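Side-chain contacts in BIFUNCTIONAL PROTEIN Proline utilization A (PutA) (Corynebacterium freiburgense, PDB 5UX5), which probably catalyses the two-step oxidation of proline to glutamate, with an FAD-dependent proline dehydrogenase and an NAD-dependent aldehyde dehydrogenase in one chain: residues M333-L338 with V365-E370; S359-S364 with Q391-V396; K504-L509 with M659-V664; A654-M659 with R680-E685. All coordinates share one frame; numbering follows the deposited sequence.

Interaction 1 (M333-L338 with V365-E370)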
# COMPACT_ATOMS: atom_id res chain seq x y z
N MET A 333 -8.39 13.65 -30.40
CA MET A 333 -6.96 13.61 -30.64
C MET A 333 -6.65 13.33 -32.10
O MET A 333 -5.73 13.92 -32.68
CB MET A 333 -6.29 12.59 -29.73
CG MET A 333 -6.45 12.92 -28.26
SD MET A 333 -5.20 12.17 -27.21
CE MET A 333 -5.46 10.46 -27.55
N MET A 334 -7.41 12.44 -32.72
CA MET A 334 -7.30 12.18 -34.15
C MET A 334 -7.52 13.47 -34.94
O MET A 334 -6.70 13.86 -35.79
CB MET A 334 -8.33 11.12 -34.51
CG MET A 334 -8.38 10.64 -35.88
SD MET A 334 -9.76 9.51 -35.84
CE MET A 334 -11.06 10.68 -35.63
N ASP A 335 -8.62 14.16 -34.64
CA ASP A 335 -8.99 15.40 -35.29
C ASP A 335 -7.86 16.41 -35.27
O ASP A 335 -7.58 17.08 -36.28
CB ASP A 335 -10.21 15.95 -34.55
CG ASP A 335 -11.05 16.88 -35.37
OD1 ASP A 335 -10.49 17.80 -36.03
OD2 ASP A 335 -12.28 16.70 -35.32
N TYR A 336 -7.21 16.56 -34.12
CA TYR A 336 -6.22 17.61 -33.94
C TYR A 336 -4.96 17.33 -34.76
O TYR A 336 -4.35 18.25 -35.32
CB TYR A 336 -5.89 17.72 -32.45
CG TYR A 336 -4.79 18.69 -32.04
CD1 TYR A 336 -3.44 18.36 -32.18
CD2 TYR A 336 -5.10 19.90 -31.44
CE1 TYR A 336 -2.44 19.24 -31.79
CE2 TYR A 336 -4.11 20.78 -31.03
CZ TYR A 336 -2.79 20.45 -31.21
OH TYR A 336 -1.82 21.35 -30.80
N ILE A 337 -4.55 16.06 -34.83
CA ILE A 337 -3.19 15.73 -35.22
C ILE A 337 -3.13 15.44 -36.72
O ILE A 337 -2.08 15.65 -37.35
CB ILE A 337 -2.67 14.54 -34.38
CG1 ILE A 337 -1.15 14.53 -34.29
CG2 ILE A 337 -3.18 13.22 -34.90
CD1 ILE A 337 -0.62 15.76 -33.64
N LEU A 338 -4.24 14.99 -37.31
CA LEU A 338 -4.31 14.69 -38.74
C LEU A 338 -4.63 15.94 -39.56
O LEU A 338 -5.67 16.07 -40.20
CB LEU A 338 -5.32 13.59 -39.01
CG LEU A 338 -4.79 12.18 -38.82
CD1 LEU A 338 -5.88 11.21 -39.19
CD2 LEU A 338 -3.54 11.97 -39.67
N VAL A 365 -8.14 11.44 -45.94
CA VAL A 365 -8.45 11.69 -47.34
C VAL A 365 -8.97 13.11 -47.56
O VAL A 365 -8.50 13.81 -48.46
CB VAL A 365 -9.44 10.63 -47.83
CG1 VAL A 365 -9.89 10.96 -49.23
CG2 VAL A 365 -8.77 9.26 -47.77
N GLU A 366 -9.88 13.58 -46.70
CA GLU A 366 -10.45 14.92 -46.88
C GLU A 366 -9.39 16.00 -46.76
O GLU A 366 -9.47 17.04 -47.42
CB GLU A 366 -11.55 15.15 -45.84
CG GLU A 366 -12.16 16.56 -45.77
CD GLU A 366 -12.75 17.05 -47.07
OE1 GLU A 366 -12.77 18.29 -47.27
OE2 GLU A 366 -13.22 16.22 -47.87
N ARG A 367 -8.37 15.76 -45.96
CA ARG A 367 -7.38 16.78 -45.63
C ARG A 367 -6.08 16.57 -46.35
O ARG A 367 -5.17 17.39 -46.18
CB ARG A 367 -7.14 16.81 -44.12
CG ARG A 367 -8.40 17.05 -43.32
CD ARG A 367 -8.05 17.40 -41.92
NE ARG A 367 -9.21 17.68 -41.09
CZ ARG A 367 -9.20 17.55 -39.77
NH1 ARG A 367 -8.11 17.12 -39.15
NH2 ARG A 367 -10.29 17.81 -39.06
N GLY A 368 -5.94 15.48 -47.10
CA GLY A 368 -4.73 15.21 -47.85
C GLY A 368 -3.52 14.84 -47.02
O GLY A 368 -2.39 15.16 -47.40
N VAL A 369 -3.72 14.16 -45.88
CA VAL A 369 -2.62 13.76 -45.01
C VAL A 369 -2.50 12.23 -44.94
O VAL A 369 -2.03 11.69 -43.92
CB VAL A 369 -2.77 14.40 -43.61
CG1 VAL A 369 -2.79 15.92 -43.75
CG2 VAL A 369 -4.02 13.89 -42.86
N GLU A 370 -2.86 11.54 -46.03
CA GLU A 370 -2.82 10.07 -46.07
C GLU A 370 -1.45 9.50 -45.71
O GLU A 370 -1.36 8.37 -45.21
CB GLU A 370 -3.23 9.55 -47.45
CG GLU A 370 -4.66 9.85 -47.88
CD GLU A 370 -4.79 11.08 -48.77
OE1 GLU A 370 -5.76 11.13 -49.55
OE2 GLU A 370 -3.91 11.98 -48.71

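Interaction 2 (S359-S364 with Q391-V396)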
# COMPACT_ATOMS: atom_id res chain seq x y z
N SER A 359 -13.06 6.92 -39.31
CA SER A 359 -12.92 8.36 -39.09
C SER A 359 -11.53 8.83 -39.49
O SER A 359 -11.38 9.80 -40.25
CB SER A 359 -13.16 8.71 -37.63
OG SER A 359 -14.52 8.61 -37.29
N ALA A 360 -10.51 8.18 -38.96
CA ALA A 360 -9.15 8.56 -39.31
C ALA A 360 -8.93 8.43 -40.82
O ALA A 360 -8.30 9.30 -41.44
CB ALA A 360 -8.16 7.72 -38.52
N TYR A 361 -9.47 7.37 -41.42
CA TYR A 361 -9.31 7.18 -42.86
C TYR A 361 -9.87 8.38 -43.61
O TYR A 361 -9.17 9.03 -44.39
CB TYR A 361 -10.00 5.90 -43.32
CG TYR A 361 -9.90 5.76 -44.81
CD1 TYR A 361 -8.65 5.69 -45.44
CD2 TYR A 361 -11.03 5.75 -45.62
CE1 TYR A 361 -8.54 5.59 -46.82
CE2 TYR A 361 -10.93 5.65 -47.01
CZ TYR A 361 -9.68 5.58 -47.60
OH TYR A 361 -9.58 5.48 -48.97
N GLU A 362 -11.15 8.69 -43.34
CA GLU A 362 -11.86 9.75 -44.05
C GLU A 362 -11.29 11.13 -43.73
O GLU A 362 -11.26 12.00 -44.61
CB GLU A 362 -13.34 9.69 -43.70
CG GLU A 362 -14.07 8.48 -44.27
CD GLU A 362 -14.04 8.43 -45.80
OE1 GLU A 362 -14.29 7.34 -46.34
OE2 GLU A 362 -13.83 9.48 -46.46
N LEU A 363 -10.86 11.35 -42.50
CA LEU A 363 -10.18 12.61 -42.21
C LEU A 363 -8.91 12.75 -43.05
O LEU A 363 -8.66 13.81 -43.63
CB LEU A 363 -9.85 12.72 -40.72
CG LEU A 363 -10.93 13.12 -39.71
CD1 LEU A 363 -10.35 13.08 -38.28
CD2 LEU A 363 -11.53 14.49 -40.02
N SER A 364 -8.12 11.67 -43.16
CA SER A 364 -6.86 11.73 -43.90
C SER A 364 -7.10 12.05 -45.37
O SER A 364 -6.36 12.82 -45.98
CB SER A 364 -6.09 10.42 -43.76
OG SER A 364 -6.76 9.35 -44.42
N GLN A 391 -6.41 -2.13 -47.94
CA GLN A 391 -6.63 -1.57 -49.27
C GLN A 391 -6.97 -0.08 -49.23
O GLN A 391 -6.66 0.64 -50.18
CB GLN A 391 -7.72 -2.36 -50.00
CG GLN A 391 -7.31 -3.78 -50.32
CD GLN A 391 -8.46 -4.60 -50.85
OE1 GLN A 391 -9.61 -4.15 -50.84
NE2 GLN A 391 -8.16 -5.80 -51.34
N ALA A 392 -7.57 0.40 -48.15
CA ALA A 392 -7.88 1.83 -48.06
C ALA A 392 -6.67 2.61 -47.58
O ALA A 392 -6.21 3.54 -48.25
CB ALA A 392 -9.07 2.08 -47.14
N VAL A 393 -6.13 2.23 -46.42
CA VAL A 393 -5.15 3.06 -45.73
C VAL A 393 -3.71 2.81 -46.18
O VAL A 393 -2.85 3.67 -45.92
CB VAL A 393 -5.23 2.87 -44.21
CG1 VAL A 393 -6.63 3.26 -43.67
CG2 VAL A 393 -4.86 1.44 -43.83
N GLY A 394 -3.42 1.69 -46.84
CA GLY A 394 -2.05 1.34 -47.20
C GLY A 394 -1.24 0.58 -46.14
O GLY A 394 -0.97 -0.62 -46.29
N THR A 395 -0.84 1.27 -45.08
CA THR A 395 0.02 0.70 -44.04
C THR A 395 -0.83 0.14 -42.91
O THR A 395 -1.59 0.88 -42.26
CB THR A 395 0.98 1.76 -43.48
OG1 THR A 395 1.66 2.41 -44.56
CG2 THR A 395 2.00 1.13 -42.53
N VAL A 396 -0.70 -1.15 -42.64
CA VAL A 396 -1.33 -1.75 -41.48
C VAL A 396 -0.26 -2.52 -40.71
O VAL A 396 0.46 -3.34 -41.28
CB VAL A 396 -2.50 -2.66 -41.89
CG1 VAL A 396 -2.96 -3.51 -40.71
CG2 VAL A 396 -3.62 -1.81 -42.41

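Interaction 3 (K504-L509 with M659-V664)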
# COMPACT_ATOMS: atom_id res chain seq x y z
N LYS A 504 7.17 19.60 38.44
CA LYS A 504 6.50 20.87 38.21
C LYS A 504 5.59 20.80 36.99
O LYS A 504 4.44 21.24 37.03
CB LYS A 504 7.54 21.99 38.05
N THR A 505 6.09 20.21 35.90
CA THR A 505 5.32 20.13 34.66
C THR A 505 4.11 19.21 34.78
O THR A 505 3.03 19.54 34.28
CB THR A 505 6.26 19.67 33.55
OG1 THR A 505 7.23 20.70 33.31
CG2 THR A 505 5.48 19.40 32.28
N VAL A 506 4.28 18.04 35.41
CA VAL A 506 3.16 17.10 35.59
C VAL A 506 2.02 17.76 36.37
O VAL A 506 0.85 17.72 35.96
CB VAL A 506 3.65 15.82 36.29
CG1 VAL A 506 2.48 15.03 36.84
CG2 VAL A 506 4.40 14.95 35.30
N ALA A 507 2.33 18.35 37.53
CA ALA A 507 1.29 19.01 38.32
C ALA A 507 0.66 20.17 37.56
O ALA A 507 -0.55 20.41 37.70
CB ALA A 507 1.87 19.50 39.64
N GLY A 508 1.44 20.89 36.75
CA GLY A 508 0.87 22.00 36.00
C GLY A 508 -0.18 21.54 35.00
O GLY A 508 -1.19 22.22 34.81
N LEU A 509 0.05 20.39 34.35
CA LEU A 509 -0.95 19.85 33.43
C LEU A 509 -2.22 19.42 34.15
O LEU A 509 -3.33 19.63 33.63
CB LEU A 509 -0.37 18.66 32.67
CG LEU A 509 0.24 19.00 31.32
CD1 LEU A 509 0.61 17.74 30.58
CD2 LEU A 509 -0.81 19.76 30.56
N MET A 659 7.97 8.23 34.00
CA MET A 659 7.21 7.02 33.73
C MET A 659 6.61 6.42 34.99
O MET A 659 5.61 5.72 34.91
CB MET A 659 8.05 5.96 33.03
CG MET A 659 8.63 6.40 31.74
SD MET A 659 7.46 7.17 30.62
CE MET A 659 8.59 7.69 29.31
N SER A 660 7.25 6.63 36.14
CA SER A 660 6.73 6.06 37.39
C SER A 660 5.84 7.03 38.14
O SER A 660 5.44 6.73 39.28
CB SER A 660 7.88 5.60 38.30
OG SER A 660 8.54 6.71 38.91
N HIS A 661 5.53 8.18 37.56
CA HIS A 661 4.98 9.25 38.36
C HIS A 661 3.61 8.87 38.95
O HIS A 661 2.77 8.28 38.26
CB HIS A 661 4.87 10.53 37.54
CG HIS A 661 4.56 11.72 38.38
ND1 HIS A 661 3.32 11.91 38.96
CD2 HIS A 661 5.35 12.73 38.81
CE1 HIS A 661 3.35 13.02 39.67
NE2 HIS A 661 4.57 13.53 39.61
N PRO A 662 3.37 9.16 40.23
CA PRO A 662 2.10 8.72 40.85
C PRO A 662 0.86 9.29 40.18
O PRO A 662 -0.19 8.66 40.28
CB PRO A 662 2.21 9.23 42.29
CG PRO A 662 3.69 9.47 42.51
CD PRO A 662 4.27 9.83 41.18
N ASP A 663 0.95 10.43 39.49
CA ASP A 663 -0.20 11.07 38.86
C ASP A 663 -0.30 10.81 37.36
O ASP A 663 -1.04 11.52 36.67
CB ASP A 663 -0.17 12.58 39.09
CG ASP A 663 -0.15 12.95 40.55
OD1 ASP A 663 -0.87 12.30 41.34
OD2 ASP A 663 0.61 13.89 40.92
N VAL A 664 0.44 9.85 36.83
CA VAL A 664 0.27 9.46 35.43
C VAL A 664 -0.67 8.25 35.41
O VAL A 664 -0.38 7.23 36.03
CB VAL A 664 1.62 9.16 34.76
CG1 VAL A 664 1.42 8.53 33.43
CG2 VAL A 664 2.43 10.44 34.61

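Interaction 4 (A654-M659 with R680-E685). With NAD (nicotinamide-adenine-dinucleotide), chain F.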
# COMPACT_ATOMS: atom_id res chain seq x y z
N ALA A 654 15.14 11.61 35.56
CA ALA A 654 13.96 12.37 35.12
C ALA A 654 13.02 11.52 34.26
O ALA A 654 11.80 11.60 34.41
CB ALA A 654 14.41 13.61 34.34
N GLY A 655 13.57 10.68 33.38
CA GLY A 655 12.70 9.80 32.62
C GLY A 655 11.98 8.80 33.50
O GLY A 655 10.77 8.60 33.38
N ARG A 656 12.72 8.18 34.42
CA ARG A 656 12.11 7.22 35.33
C ARG A 656 11.06 7.91 36.21
O ARG A 656 9.98 7.36 36.46
CB ARG A 656 13.19 6.58 36.20
CG ARG A 656 12.64 5.81 37.36
CD ARG A 656 13.63 4.83 37.95
NE ARG A 656 12.98 3.96 38.92
CZ ARG A 656 13.62 3.04 39.63
NH1 ARG A 656 14.93 2.88 39.49
NH2 ARG A 656 12.95 2.27 40.47
N ARG A 657 11.36 9.12 36.65
CA ARG A 657 10.40 9.88 37.42
C ARG A 657 9.15 10.16 36.59
O ARG A 657 8.03 10.14 37.12
CB ARG A 657 11.06 11.16 37.92
CG ARG A 657 10.21 12.07 38.75
CD ARG A 657 9.66 11.33 39.96
NE ARG A 657 8.75 12.19 40.70
CZ ARG A 657 7.84 11.77 41.57
NH1 ARG A 657 7.68 10.48 41.81
NH2 ARG A 657 7.08 12.66 42.19
N LEU A 658 9.31 10.42 35.30
CA LEU A 658 8.12 10.64 34.48
C LEU A 658 7.32 9.35 34.31
O LEU A 658 6.10 9.35 34.47
CB LEU A 658 8.49 11.22 33.12
CG LEU A 658 7.30 11.41 32.18
CD1 LEU A 658 6.23 12.20 32.87
CD2 LEU A 658 7.72 12.14 30.97
N MET A 659 7.97 8.23 34.00
CA MET A 659 7.21 7.02 33.73
C MET A 659 6.61 6.42 34.99
O MET A 659 5.61 5.72 34.91
CB MET A 659 8.05 5.96 33.03
CG MET A 659 8.63 6.40 31.74
SD MET A 659 7.46 7.17 30.62
CE MET A 659 8.59 7.69 29.31
N ARG A 680 7.06 -1.05 34.06
CA ARG A 680 6.07 -1.60 34.97
C ARG A 680 6.72 -2.04 36.28
O ARG A 680 6.14 -1.86 37.35
CB ARG A 680 5.34 -2.76 34.29
CG ARG A 680 4.57 -2.40 33.02
CD ARG A 680 3.93 -3.64 32.45
NE ARG A 680 2.75 -4.09 33.21
CZ ARG A 680 2.09 -5.22 32.98
NH1 ARG A 680 2.50 -6.07 32.05
NH2 ARG A 680 1.02 -5.51 33.70
N GLY A 681 7.94 -2.56 36.22
CA GLY A 681 8.68 -2.85 37.44
C GLY A 681 8.72 -1.69 38.42
O GLY A 681 8.72 -1.90 39.63
N TRP A 682 8.80 -0.46 37.91
CA TRP A 682 8.84 0.73 38.75
C TRP A 682 7.51 1.07 39.38
O TRP A 682 7.47 1.87 40.33
CB TRP A 682 9.28 1.95 37.95
CG TRP A 682 10.61 1.84 37.35
CD1 TRP A 682 11.62 1.09 37.80
CD2 TRP A 682 11.07 2.51 36.17
NE1 TRP A 682 12.71 1.24 36.98
CE2 TRP A 682 12.40 2.11 35.97
CE3 TRP A 682 10.49 3.40 35.26
CZ2 TRP A 682 13.17 2.55 34.90
CZ3 TRP A 682 11.24 3.85 34.20
CH2 TRP A 682 12.58 3.43 34.02
N LYS A 683 6.40 0.53 38.87
CA LYS A 683 5.06 0.79 39.40
C LYS A 683 4.12 -0.29 38.89
O LYS A 683 3.37 -0.06 37.93
CB LYS A 683 4.59 2.20 39.01
CG LYS A 683 3.13 2.55 39.26
CD LYS A 683 2.84 4.01 38.86
CE LYS A 683 1.33 4.26 38.65
NZ LYS A 683 1.08 5.65 38.19
N PRO A 684 4.18 -1.50 39.47
CA PRO A 684 3.52 -2.66 38.84
C PRO A 684 2.02 -2.54 38.68
O PRO A 684 1.44 -3.30 37.89
CB PRO A 684 3.93 -3.85 39.72
CG PRO A 684 5.14 -3.39 40.48
CD PRO A 684 5.12 -1.89 40.54
N GLU A 685 1.35 -1.63 39.38
CA GLU A 685 -0.10 -1.54 39.19
C GLU A 685 -0.49 -0.63 38.03
O GLU A 685 -1.69 -0.49 37.75
CB GLU A 685 -0.79 -1.03 40.47
CG GLU A 685 -0.70 -2.01 41.64
CD GLU A 685 -1.55 -1.62 42.86
OE1 GLU A 685 -2.65 -1.03 42.71
OE2 GLU A 685 -1.08 -1.87 43.97
PA NAD F . 12.76 1.52 23.68
O1A NAD F . 11.75 0.35 23.91
O2A NAD F . 14.04 1.30 24.55
O5B NAD F . 12.12 2.88 24.14
C5B NAD F . 11.06 3.51 23.47
C4B NAD F . 10.66 4.79 24.19
O4B NAD F . 10.69 4.68 25.62
C3B NAD F . 11.53 5.94 23.78
O3B NAD F . 10.84 7.14 23.83
C2B NAD F . 12.56 5.81 24.83
O2B NAD F . 13.44 6.88 24.92
C1B NAD F . 11.71 5.57 26.04
N9A NAD F . 12.48 5.03 27.16
C8A NAD F . 13.15 3.83 27.21
N7A NAD F . 13.75 3.68 28.41
C5A NAD F . 13.47 4.80 29.21
C6A NAD F . 13.80 5.19 30.51
N6A NAD F . 14.62 4.38 31.38
N1A NAD F . 13.34 6.36 30.98
C2A NAD F . 12.58 7.19 30.22
N3A NAD F . 12.23 6.84 28.95
C4A NAD F . 12.66 5.67 28.43
O3 NAD F . 13.02 1.57 22.10
PN NAD F . 14.38 1.89 21.30
O1N NAD F . 15.62 2.02 22.17
O2N NAD F . 14.24 3.26 20.70
O5D NAD F . 14.53 0.71 20.22
C5D NAD F . 14.61 -0.62 20.70
C4D NAD F . 14.01 -1.72 19.83
O4D NAD F . 12.62 -1.64 19.61
C3D NAD F . 14.54 -1.89 18.45
O3D NAD F . 15.87 -2.27 18.38
C2D NAD F . 13.66 -3.00 18.03
O2D NAD F . 14.30 -4.20 18.28
C1D NAD F . 12.39 -2.79 18.83

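Interaction 1 (M333-L338 with V365-E370)
R367 reaches out to D335 and L338 and ties the end of helix 354-367 to the end of helix 323-337 with three hydrogen bonds. Two of them leave the same nitrogen. NH1 of R367 meets D335 O at 2.9 Å, in the plane of that carbonyl and on a lone pair. R367 NH1 also meets L338 O at 2.9 Å, but from 55° above that carbonyl plane. The third runs from R367 NH2 to D335 OD1, 3.0 Å long and nearly straight at 168°, and doubles as a salt bridge; the nitrogen comes from above the carboxylate plane. All three acceptors lie close to the guanidinium plane, so the three bonds fix the tilt and rotation of the guanidinium, and D335 is gripped end-on through both its backbone and its side chain. The arginine can span the gap because its chain is extended from CG to NE. Its positive charge probably also suits the carbonyl-rich end of a helix.

The polar ends have further partners. NE of R367 pairs with D16, while the D335 carboxylate holds R451 through OD2 and R339 and N14 through OD1. Beside this network L338 CD2 packs on V369 CG2 at 3.8 Å, where G368, with positive phi, has turned the chain out of its helix in a Schellman motif.

In the proline dehydrogenase barrel these are successive outer helices, 323-337 and 354-367, with strand 345-350 between them in sequence. L338 and I337 rest on V347 of that strand, and M334 leans on S359, A360 and L363 of helix 354-367.

Interaction 2 (S359-S364 with Q391-V396)
Y361 meets A392 and V393 with nearly the whole length of one side of its ring. Its CB points at helix 383-393, and CG lies anti to the backbone N (chi1 177°), which sends the ring across the gap between the two helices. The first ring atom to touch is CD1 of Y361, 3.6 Å from V393 CG1; the methyl approaches the ring obliquely. One step further out, CE1 of Y361 lies 3.6 Å from A392 CB and 3.4 Å from A392 O, so it faces both the side chain and the carbonyl of that residue. At CZ of Y361 the partner is again A392 CB, at 3.6 Å. This methyl sits over one face of the Y361 ring, 3.8 Å from its centroid and 22° off the normal, shifted toward the CE1-CZ rim: a CH-pi contact. At the tip, OH of Y361 passes A392 CB at 3.9 Å, and no hydrogen bond crosses between the two segments. The contact is van der Waals and CH-pi in kind, on a partly exposed surface. Y361 also touches R27, on helix 16-31.

Just past V393 the chain leaves the helix at G394, which has positive phi, and heads into strand 396-403. The two helices are consecutive ones on the outside of the proline dehydrogenase barrel, linked through strand 373-378: A360 and S364 rest on its L373, and V393 on its V375.

Interaction 3 (K504-L509 with M659-V664)
V506 presses a methyl onto H661, and this CH-pi contact joins helix 499-511 to the loop that follows helix 653-659. CG1 of V506 stands over one face of the H661 imidazole, 3.8 Å from the ring centroid and 17° off the normal, displaced toward the rim; its shortest approach is to H661 CE1, at 3.6 Å. The side chains come from opposite directions, and in V506 it is the branch anti to the backbone N that does the touching. The other face of the imidazole is backed by CD of P662, so the ring is sandwiched between a neighbouring helix and its own loop.

Apolar contact adds a looser touch, V506 CG1 to D663 CB at 4.3 Å. The same helix also meets the loop where H661 touches D503 and D663 touches L510.

The loop belongs to the NAD-binding Rossmann domain of the aldehyde dehydrogenase half, where it leads from helix 653-659 into strand 666-670. Helix 499-511 packs against the same sheet, on its parallel strands 580-591 and 614-618, V506 resting on L587 of the first and I616 of the second.

Two hydrogen bonds within the loop shape it. D663 N donates to H661 ND1 over 2.8 Å, at an N-H...acceptor angle of 167° and close to the ring plane, which fixes the rotation of the imidazole and makes ND1 an acceptor; a neutral ring would then carry its proton on NE2. V664 N bonds back to H661 O at 3.2 Å and closes a type I turn from H661 to V664. From outside the loop, K683 NZ, just beyond helix 673-682, donates to the same H661 O.

Interaction 4 (A654-M659 with R680-E685)
R656 leaves its helix with CG anti to the backbone N (chi1 167°) and continues extended to NE, laying the whole side chain along one face of W682. The R656 guanidinium lies flat on the W682 indole, centres 3.6 Å apart and planes at 14°. R656 CZ lies over the five-membered ring, a cation-pi contact, while R656 CG stands 3.7 Å from the centroid of the W682 six-membered ring, only 7° off its normal. NE of R656 and NE1 of W682 are neighbours in this stack, but both are donors and do not bond.

M659 comes to the indole from the edge, with its CB 4.0 Å from W682 CZ3. Its chain then bends at chi2 and turns away to the coenzyme, M659 CE lying 3.8 Å from NAD N3A. Also at the indole edge, CH2 of W682 is 3.5 Å from NAD N6A, the adenine amino nitrogen. G655, with no side chain in the way, brings its CA to 3.5 Å from NAD C2A.

R656 thus braces W682 from one side while the edge of the indole, M659 and G655 border the adenine: a coenzyme pocket between two helices of the Rossmann domain, as in other aldehyde dehydrogenases.

Overall arrangement
The four contacts form two pairs, one in each catalytic half. Interactions 1 and 2 lie in the proline dehydrogenase barrel with centres about 10 Å apart; both use helix 354-367, and V369 N probably bonds S364 O between them. Interactions 3 and 4 lie in the NAD-binding domain of the aldehyde dehydrogenase half, centres about 11 Å apart, sharing M659. Within each pair the segments alternate along the chain, whereas the first pair closes before the second opens. The pairs sit on opposite sides of the chain's centre, in different catalytic domains, some 78 to 82 Å apart between centres, with no direct contact.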